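Local coordinates for protein D-glucosaminate-6-phosphate ammonia lyase (Salmonella typhimurium, PDB 7LCE) that is a pyridoxal-phosphate enzyme of the selenocysteine synthase family, built on the aminotransferase fold and assembled from several copies of one chain, at residues D174-Q177 against V178-N182; I240-A243 against M244-G247; A257-N260 against Y261-G264. One frame throughout, in Å; residues are numbered along the deposited sequence.

Overall arrangement
From the N terminus, contact 1 comes first: two successive turns of helix 172-181, the helix between strands 153-159 and 186-189 of the large mixed sheet. The chain then passes K213, the lysine that carries the pyridoxal phosphate, before contact 2 forms a turn in the loop from helix 227-234 to helix 248-262, against helix 73-86 and a second subunit. Contact 3 follows at the far end of helix 248-262, beside helices 31-41 and 47-62. Each contact is local, so none closes a long loop; they follow in series without nesting or crossing. Contacts 2 and 3 have centres about 25 Å apart, while the centre of contact 1 is about 31 and 33 Å from theirs.

Contact 1: residues D174-Q177 against V178-N182; sequences DFVQ and VAQAN
The carbonyl oxygens of D174, F175, V176 and Q177 each accept the N-H four residues on, giving V178, A179, Q180 and A181 the regular bonds of an alpha-helix; V178 N lies 3.1 Å from D174 O, and Q180 N to V176 O is the straightest at 171°. The side chains add little to one another across this turn. V176 and Q180, one turn apart, meet lightly: a methyl of the beta-branched V176 approaches the amide carbon at the end of the extended Q180 chain, with V176 CG1 4.2 Å from Q180 CD. V178 has CG1 anti to its backbone N (chi1 175°), which leaves CG2 beside D174 O; the side chain packs on helix 142-147, at L145, and on L156. Past it, N182 closes the helix. Its side chain folds back so that ND2 reaches V178 O at 3.1 Å, nearly straight at 172° and with the oxygen close to the amide plane, while N182 N reaches the same oxygen at 3.3 Å from the opposite face. Asparagine suits this place because its short amide supplies a second N-H to a carbonyl in the last turn. At the other end, D174 OD2 accepts the N-H of S171, consistent with one half of a capping box. Q177, on the exposed flank, hands its OE1 to R142. The inner face is apolar: F175 sets its ring edge-to-face with Y158 and packs on L156 and L186, and the small A179 lets the helix lie close to L186. Such an amphipathic helix, covering strands 153-159 and 186-189 and flanked by helix 142-147, is the connecting helix of a beta-alpha-beta unit in the large domain of the aminotransferase fold.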
ATOM      1  N   ASP A 174      24.420 -32.081  -6.717  1.00 79.12           N
ATOM      2  CA  ASP A 174      23.757 -31.322  -5.661  1.00 68.75           C
ATOM      3  C   ASP A 174      22.445 -30.722  -6.150  1.00 70.62           C
ATOM      4  O   ASP A 174      21.443 -30.726  -5.424  1.00 74.94           O
ATOM      5  CB  ASP A 174      24.690 -30.225  -5.147  1.00 66.42           C
ATOM      6  CG  ASP A 174      25.849 -30.777  -4.338  1.00 93.07           C
ATOM      7  OD1 ASP A 174      25.616 -31.652  -3.475  1.00 81.61           O
ATOM      8  OD2 ASP A 174      26.995 -30.337  -4.573  1.00 99.32           O
ATOM      9  N   PHE A 175      22.428 -30.200  -7.377  1.00 68.40           N
ATOM     10  CA  PHE A 175      21.199 -29.627  -7.915  1.00 63.75           C
ATOM     11  C   PHE A 175      20.133 -30.693  -8.147  1.00 72.86           C
ATOM     12  O   PHE A 175      18.955 -30.474  -7.842  1.00 72.95           O
ATOM     13  CB  PHE A 175      21.498 -28.869  -9.205  1.00 66.24           C
ATOM     14  CG  PHE A 175      21.872 -27.436  -8.980  1.00 71.41           C
ATOM     15  CD1 PHE A 175      23.151 -27.099  -8.580  1.00 57.74           C
ATOM     16  CD2 PHE A 175      20.938 -26.429  -9.147  1.00 56.49           C
ATOM     17  CE1 PHE A 175      23.498 -25.785  -8.361  1.00 62.59           C
ATOM     18  CE2 PHE A 175      21.278 -25.113  -8.930  1.00 59.89           C
ATOM     19  CZ  PHE A 175      22.561 -24.790  -8.537  1.00 62.40           C
ATOM     20  N   VAL A 176      20.523 -31.853  -8.684  1.00 79.19           N
ATOM     21  CA  VAL A 176      19.555 -32.919  -8.939  1.00 70.57           C
ATOM     22  C   VAL A 176      18.887 -33.354  -7.641  1.00 68.97           C
ATOM     23  O   VAL A 176      17.660 -33.502  -7.571  1.00 73.79           O
ATOM     24  CB  VAL A 176      20.233 -34.108  -9.644  1.00 62.28           C
ATOM     25  CG1 VAL A 176      19.238 -35.237  -9.843  1.00 63.27           C
ATOM     26  CG2 VAL A 176      20.812 -33.672 -10.976  1.00 77.43           C
ATOM     27  N   GLN A 177      19.685 -33.555  -6.589  1.00 62.24           N
ATOM     28  CA  GLN A 177      19.135 -34.030  -5.324  1.00 67.71           C
ATOM     29  C   GLN A 177      18.174 -33.012  -4.722  1.00 77.93           C
ATOM     30  O   GLN A 177      17.089 -33.373  -4.251  1.00 76.65           O
ATOM     31  CB  GLN A 177      20.268 -34.344  -4.347  1.00 58.12           C
ATOM     32  CG  GLN A 177      21.207 -35.442  -4.816  1.00 71.56           C
ATOM     33  CD  GLN A 177      22.332 -35.706  -3.836  1.00 90.76           C
ATOM     34  OE1 GLN A 177      22.176 -35.518  -2.630  1.00100.63           O
ATOM     35  NE2 GLN A 177      23.478 -36.136  -4.352  1.00 98.90           N
ATOM     36  N   VAL A 178      18.555 -31.732  -4.730  1.00 65.15           N
ATOM     37  CA  VAL A 178      17.692 -30.697  -4.170  1.00 63.56           C
ATOM     38  C   VAL A 178      16.436 -30.524  -5.016  1.00 68.07           C
ATOM     39  O   VAL A 178      15.332 -30.356  -4.482  1.00 67.43           O
ATOM     40  CB  VAL A 178      18.467 -29.375  -4.028  1.00 64.84           C
ATOM     41  CG1 VAL A 178      17.541 -28.262  -3.565  1.00 60.79           C
ATOM     42  CG2 VAL A 178      19.622 -29.547  -3.054  1.00 70.52           C
ATOM     43  N   ALA A 179      16.576 -30.570  -6.343  1.00 69.86           N
ATOM     44  CA  ALA A 179      15.422 -30.379  -7.217  1.00 57.38           C
ATOM     45  C   ALA A 179      14.391 -31.483  -7.025  1.00 65.92           C
ATOM     46  O   ALA A 179      13.196 -31.210  -6.862  1.00 86.54           O
ATOM     47  CB  ALA A 179      15.871 -30.307  -8.676  1.00 68.17           C
ATOM     48  N   GLN A 180      14.832 -32.744  -7.035  1.00 82.69           N
ATOM     49  CA  GLN A 180      13.885 -33.844  -6.885  1.00 84.57           C
ATOM     50  C   GLN A 180      13.319 -33.933  -5.475  1.00 79.25           C
ATOM     51  O   GLN A 180      12.241 -34.510  -5.292  1.00 95.93           O
ATOM     52  CB  GLN A 180      14.534 -35.173  -7.284  1.00 89.88           C
ATOM     53  CG  GLN A 180      14.755 -35.318  -8.789  1.00107.91           C
ATOM     54  CD  GLN A 180      15.297 -36.680  -9.184  1.00133.27           C
ATOM     55  OE1 GLN A 180      15.806 -37.427  -8.347  1.00135.90           O
ATOM     56  NE2 GLN A 180      15.187 -37.010 -10.468  1.00133.68           N
ATOM     57  N   ALA A 181      14.013 -33.377  -4.478  1.00 68.33           N
ATOM     58  CA  ALA A 181      13.489 -33.385  -3.117  1.00 59.27           C
ATOM     59  C   ALA A 181      12.359 -32.381  -2.918  1.00 73.07           C
ATOM     60  O   ALA A 181      11.549 -32.558  -2.002  1.00 97.64           O
ATOM     61  CB  ALA A 181      14.611 -33.113  -2.114  1.00 63.86           C
ATOM     62  N   ASN A 182      12.289 -31.333  -3.739  1.00 69.46           N
ATOM     63  CA  ASN A 182      11.213 -30.350  -3.665  1.00 71.73           C
ATOM     64  C   ASN A 182      10.224 -30.475  -4.818  1.00 75.11           C
ATOM     65  O   ASN A 182       9.343 -29.619  -4.960  1.00 68.62           O
ATOM     66  CB  ASN A 182      11.782 -28.930  -3.623  1.00 67.19           C
ATOM     67  CG  ASN A 182      12.479 -28.621  -2.314  1.00 65.56           C
ATOM     68  OD1 ASN A 182      11.863 -28.111  -1.377  1.00 74.88           O
ATOM     69  ND2 ASN A 182      13.771 -28.922  -2.243  1.00 62.20           N
TER

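Contact 2: residues I240-A243 against M244-G247; sequences IARA and MKIG
R242 and K245 run side by side and point the same way, from a turn in the loop that joins helices 227-234 and 248-262 in this aminotransferase-fold protein. Residues 240-243 have helical backbone angles without the regular helical bonds, and the turn is closed across the contact by a weak hydrogen bond from M244 N to A241 O of 3.1 Å. R242 leaves with CG anti to the backbone N (chi1 -168°) and then bends at chi2, whereas K245 is extended throughout; the two ends therefore come level, with K245 CE 3.9 Å from R242 NH1 and placed obliquely to the guanidinium. R242 NH1 and K245 NZ are 4.0 Å apart, and the closeness of two positive groups is probably eased by the partner of NH1: it bonds the pyridoxal-phosphate-bearing lysine side chain of the second subunit, and NH2 makes a weak bond to the Y116 carbonyl of that subunit. R242 thus reaches across the interface to the cofactor-bearing side chain of the second subunit.

M244 goes a different way. Its flexible thioether chain, extended beyond CG, runs back over the I240 carbonyl, with M244 CG 3.8 Å from I240 O and SD and CE about as near, and packs against A75 and A78 of helix 73-86. I240 packs on A82 of that helix and on L126 of the second subunit, while the small A241 fits against I79 and A243 against the same L126. At the apolar end of the contact, the I240 methyl CD1 and the M244 methyl CE meet at 4.3 Å.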
ATOM      1  N   ILE A 240       5.333 -16.962 -25.797  1.00 61.09           N
ATOM      2  CA  ILE A 240       6.581 -16.252 -26.044  1.00 47.54           C
ATOM      3  C   ILE A 240       7.428 -16.924 -27.114  1.00 48.93           C
ATOM      4  O   ILE A 240       8.285 -16.270 -27.718  1.00 65.30           O
ATOM      5  CB  ILE A 240       7.375 -16.099 -24.734  1.00 45.47           C
ATOM      6  CG1 ILE A 240       7.796 -17.468 -24.203  1.00 40.63           C
ATOM      7  CG2 ILE A 240       6.555 -15.346 -23.702  1.00 48.49           C
ATOM      8  CD1 ILE A 240       8.782 -17.396 -23.059  1.00 60.10           C
ATOM      9  N   ALA A 241       7.210 -18.213 -27.382  1.00 52.86           N
ATOM     10  CA  ALA A 241       8.023 -18.892 -28.383  1.00 51.97           C
ATOM     11  C   ALA A 241       7.657 -18.489 -29.803  1.00 58.73           C
ATOM     12  O   ALA A 241       8.421 -18.784 -30.729  1.00 58.67           O
ATOM     13  CB  ALA A 241       7.898 -20.408 -28.234  1.00 46.31           C
ATOM     14  N   ARG A 242       6.516 -17.822 -29.996  1.00 62.82           N
ATOM     15  CA  ARG A 242       6.130 -17.383 -31.332  1.00 59.55           C
ATOM     16  C   ARG A 242       7.086 -16.324 -31.872  1.00 60.90           C
ATOM     17  O   ARG A 242       7.261 -16.214 -33.091  1.00 63.85           O
ATOM     18  CB  ARG A 242       4.693 -16.855 -31.305  1.00 54.38           C
ATOM     19  CG  ARG A 242       4.072 -16.623 -32.673  1.00 74.73           C
ATOM     20  CD  ARG A 242       3.700 -17.933 -33.352  1.00 92.10           C
ATOM     21  NE  ARG A 242       2.767 -17.727 -34.455  1.00 93.09           N
ATOM     22  CZ  ARG A 242       3.124 -17.380 -35.684  1.00 93.84           C
ATOM     23  NH1 ARG A 242       4.394 -17.207 -36.013  1.00101.78           N
ATOM     24  NH2 ARG A 242       2.182 -17.203 -36.608  1.00 87.98           N
ATOM     25  N   ALA A 243       7.717 -15.549 -30.987  1.00 53.40           N
ATOM     26  CA  ALA A 243       8.702 -14.551 -31.381  1.00 45.31           C
ATOM     27  C   ALA A 243      10.110 -15.119 -31.486  1.00 60.70           C
ATOM     28  O   ALA A 243      10.999 -14.439 -32.012  1.00 70.00           O
ATOM     29  CB  ALA A 243       8.701 -13.379 -30.393  1.00 50.79           C
ATOM     30  N   MET A 244      10.335 -16.337 -30.992  1.00 58.75           N
ATOM     31  CA  MET A 244      11.632 -16.994 -31.086  1.00 55.45           C
ATOM     32  C   MET A 244      11.552 -18.123 -32.105  1.00 62.60           C
ATOM     33  O   MET A 244      11.883 -19.274 -31.799  1.00 61.66           O
ATOM     34  CB  MET A 244      12.057 -17.533 -29.719  1.00 46.99           C
ATOM     35  CG  MET A 244      11.925 -16.523 -28.595  1.00 43.49           C
ATOM     36  SD  MET A 244      11.941 -17.288 -26.963  1.00 57.66           S
ATOM     37  CE  MET A 244      11.639 -15.852 -25.931  1.00 51.78           C
ATOM     38  N   LYS A 245      11.109 -17.798 -33.316  1.00 59.01           N
ATOM     39  CA  LYS A 245      10.689 -18.814 -34.270  1.00 66.80           C
ATOM     40  C   LYS A 245      11.870 -19.463 -34.974  1.00 66.01           C
ATOM     41  O   LYS A 245      12.840 -18.795 -35.344  1.00 63.28           O
ATOM     42  CB  LYS A 245       9.739 -18.210 -35.305  1.00 59.94           C
ATOM     43  CG  LYS A 245       8.789 -19.224 -35.922  1.00 71.88           C
ATOM     44  CD  LYS A 245       8.001 -18.623 -37.071  1.00 81.24           C
ATOM     45  CE  LYS A 245       7.007 -19.625 -37.632  1.00 86.39           C
ATOM     46  NZ  LYS A 245       6.384 -19.139 -38.892  1.00 94.57           N
ATOM     47  N   ILE A 246      11.778 -20.777 -35.150  1.00 48.71           N
ATOM     48  CA  ILE A 246      12.637 -21.522 -36.060  1.00 55.02           C
ATOM     49  C   ILE A 246      11.731 -22.225 -37.062  1.00 52.62           C
ATOM     50  O   ILE A 246      10.732 -22.844 -36.676  1.00 60.93           O
ATOM     51  CB  ILE A 246      13.548 -22.523 -35.318  1.00 51.24           C
ATOM     52  CG1 ILE A 246      14.350 -23.359 -36.317  1.00 67.56           C
ATOM     53  CG2 ILE A 246      12.751 -23.419 -34.378  1.00 40.57           C
ATOM     54  CD1 ILE A 246      15.387 -24.248 -35.673  1.00 60.61           C
ATOM     55  N   GLY A 247      12.064 -22.112 -38.344  1.00 66.53           N
ATOM     56  CA  GLY A 247      11.227 -22.657 -39.389  1.00 53.90           C
ATOM     57  C   GLY A 247      11.464 -24.131 -39.628  1.00 58.04           C
ATOM     58  O   GLY A 247      12.322 -24.770 -39.020  1.00 72.06           O
TER

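Contact 3: residues A257-N260 against Y261-G264; sequences ALEN and YHQG
Y261 N donates to A257 O at 3.0 Å, one helical turn back, and H262 N to L258 O at 2.9 Å. On this well-packed side of helix 248-262 the residues are apolar or aromatic. A257 is small enough to sit against V33 of helix 31-41, and the L258 side chain packs on V58 and Y61 of helix 47-62 and on F215. The ring of Y261 swings away from the helix, CG anti to its backbone N (chi1 -176°), to meet F215 edge-to-face.

The other side is looser: H262, Q263 and G264 are exposed, while E259 sits at the border, turned to Y61. E259 bends at chi2, and its OE2 comes 3.8 Å from H262 CD2, at the ring edge and near its plane, although the carboxylate is turned 64° from the ring. The chains of E259 and Q263 cross at about a right angle, Q263 bringing its NE2 to 4.0 Å from E259 CG and its CG to 3.9 Å from E259 OE2, without a hydrogen bond. Q263 N still bonds E259 O at 2.9 Å. At G264 the chain leaves helical angles with phi 113°, where a CB would press on the preceding carbonyl oxygen; glycine suits the place.

The second carboxylate oxygen, E259 OE1, is hydrogen-bonded to Y61 OH, which restrains the turn of the carboxylate. Its OE2, 4.9 Å from H262 NE2, might slightly ease protonation of that exposed histidine, although a calcium ion about 5 Å from the E259 side chain would offset part of the charge.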
ATOM      1  N   ALA A 257      22.086 -32.298 -39.238  1.00 74.56           N
ATOM      2  CA  ALA A 257      23.387 -31.943 -38.686  1.00 66.01           C
ATOM      3  C   ALA A 257      23.772 -32.862 -37.536  1.00 83.93           C
ATOM      4  O   ALA A 257      24.958 -33.150 -37.343  1.00 99.34           O
ATOM      5  CB  ALA A 257      23.389 -30.488 -38.227  1.00 68.88           C
ATOM      6  N   LEU A 258      22.787 -33.327 -36.763  1.00 80.06           N
ATOM      7  CA  LEU A 258      23.072 -34.272 -35.689  1.00 77.83           C
ATOM      8  C   LEU A 258      23.543 -35.614 -36.237  1.00 87.12           C
ATOM      9  O   LEU A 258      24.466 -36.224 -35.683  1.00 99.64           O
ATOM     10  CB  LEU A 258      21.835 -34.454 -34.812  1.00 75.26           C
ATOM     11  CG  LEU A 258      21.539 -33.304 -33.852  1.00 66.74           C
ATOM     12  CD1 LEU A 258      20.311 -33.612 -33.018  1.00 69.37           C
ATOM     13  CD2 LEU A 258      22.740 -33.031 -32.960  1.00 83.69           C
ATOM     14  N   GLU A 259      22.924 -36.093 -37.320  1.00 92.05           N
ATOM     15  CA  GLU A 259      23.376 -37.343 -37.924  1.00 96.57           C
ATOM     16  C   GLU A 259      24.746 -37.180 -38.569  1.00100.89           C
ATOM     17  O   GLU A 259      25.570 -38.101 -38.527  1.00108.65           O
ATOM     18  CB  GLU A 259      22.354 -37.841 -38.947  1.00 74.03           C
ATOM     19  CG  GLU A 259      22.685 -39.208 -39.534  1.00100.01           C
ATOM     20  CD  GLU A 259      22.730 -40.306 -38.484  1.00134.38           C
ATOM     21  OE1 GLU A 259      21.937 -40.245 -37.522  1.00139.30           O
ATOM     22  OE2 GLU A 259      23.561 -41.231 -38.619  1.00133.30           O
ATOM     23  N   ASN A 260      25.010 -36.015 -39.167  1.00 91.18           N
ATOM     24  CA  ASN A 260      26.329 -35.757 -39.737  1.00 89.55           C
ATOM     25  C   ASN A 260      27.398 -35.692 -38.655  1.00 88.02           C
ATOM     26  O   ASN A 260      28.567 -36.000 -38.917  1.00 90.44           O
ATOM     27  CB  ASN A 260      26.305 -34.460 -40.547  1.00 95.73           C
ATOM     28  CG  ASN A 260      27.512 -34.317 -41.453  1.00102.49           C
ATOM     29  OD1 ASN A 260      28.531 -33.750 -41.062  1.00115.16           O
ATOM     30  ND2 ASN A 260      27.401 -34.830 -42.674  1.00113.86           N
ATOM     31  N   TYR A 261      27.021 -35.277 -37.446  1.00 93.38           N
ATOM     32  CA  TYR A 261      27.942 -35.282 -36.317  1.00 93.71           C
ATOM     33  C   TYR A 261      28.115 -36.691 -35.756  1.00109.26           C
ATOM     34  O   TYR A 261      29.209 -37.058 -35.312  1.00100.22           O
ATOM     35  CB  TYR A 261      27.428 -34.321 -35.242  1.00 81.48           C
ATOM     36  CG  TYR A 261      28.327 -34.136 -34.042  1.00 79.39           C
ATOM     37  CD1 TYR A 261      29.399 -33.252 -34.085  1.00 83.48           C
ATOM     38  CD2 TYR A 261      28.092 -34.823 -32.857  1.00 83.87           C
ATOM     39  CE1 TYR A 261      30.219 -33.068 -32.987  1.00 93.05           C
ATOM     40  CE2 TYR A 261      28.907 -34.645 -31.754  1.00 81.21           C
ATOM     41  CZ  TYR A 261      29.968 -33.767 -31.824  1.00 86.27           C
ATOM     42  OH  TYR A 261      30.783 -33.586 -30.729  1.00 88.47           O
ATOM     43  N   HIS A 262      27.042 -37.490 -35.773  1.00134.40           N
ATOM     44  CA  HIS A 262      27.100 -38.857 -35.263  1.00143.30           C
ATOM     45  C   HIS A 262      27.904 -39.781 -36.172  1.00162.93           C
ATOM     46  O   HIS A 262      28.560 -40.708 -35.683  1.00172.69           O
ATOM     47  CB  HIS A 262      25.681 -39.402 -35.080  1.00146.57           C
ATOM     48  CG  HIS A 262      25.630 -40.832 -34.636  1.00177.93           C
ATOM     49  ND1 HIS A 262      25.954 -41.228 -33.355  1.00195.40           N
ATOM     50  CD2 HIS A 262      25.290 -41.960 -35.303  1.00176.38           C
ATOM     51  CE1 HIS A 262      25.816 -42.538 -33.254  1.00184.22           C
ATOM     52  NE2 HIS A 262      25.415 -43.007 -34.423  1.00179.58           N
ATOM     53  N   GLN A 263      27.871 -39.549 -37.487  1.00136.15           N
ATOM     54  CA  GLN A 263      28.638 -40.376 -38.414  1.00128.73           C
ATOM     55  C   GLN A 263      30.137 -40.278 -38.172  1.00140.02           C
ATOM     56  O   GLN A 263      30.875 -41.202 -38.533  1.00161.48           O
ATOM     57  CB  GLN A 263      28.325 -39.990 -39.861  1.00117.39           C
ATOM     58  CG  GLN A 263      26.958 -40.439 -40.353  1.00113.55           C
ATOM     59  CD  GLN A 263      26.628 -39.885 -41.725  1.00128.31           C
ATOM     60  OE1 GLN A 263      27.442 -39.195 -42.342  1.00114.35           O
ATOM     61  NE2 GLN A 263      25.429 -40.187 -42.213  1.00122.15           N
ATOM     62  N   GLY A 264      30.595 -39.195 -37.579  1.00128.72           N
ATOM     63  CA  GLY A 264      32.004 -38.993 -37.332  1.00132.85           C
ATOM     64  C   GLY A 264      32.546 -37.845 -38.162  1.00131.75           C
ATOM     65  O   GLY A 264      32.024 -37.509 -39.233  1.00133.37           O
TER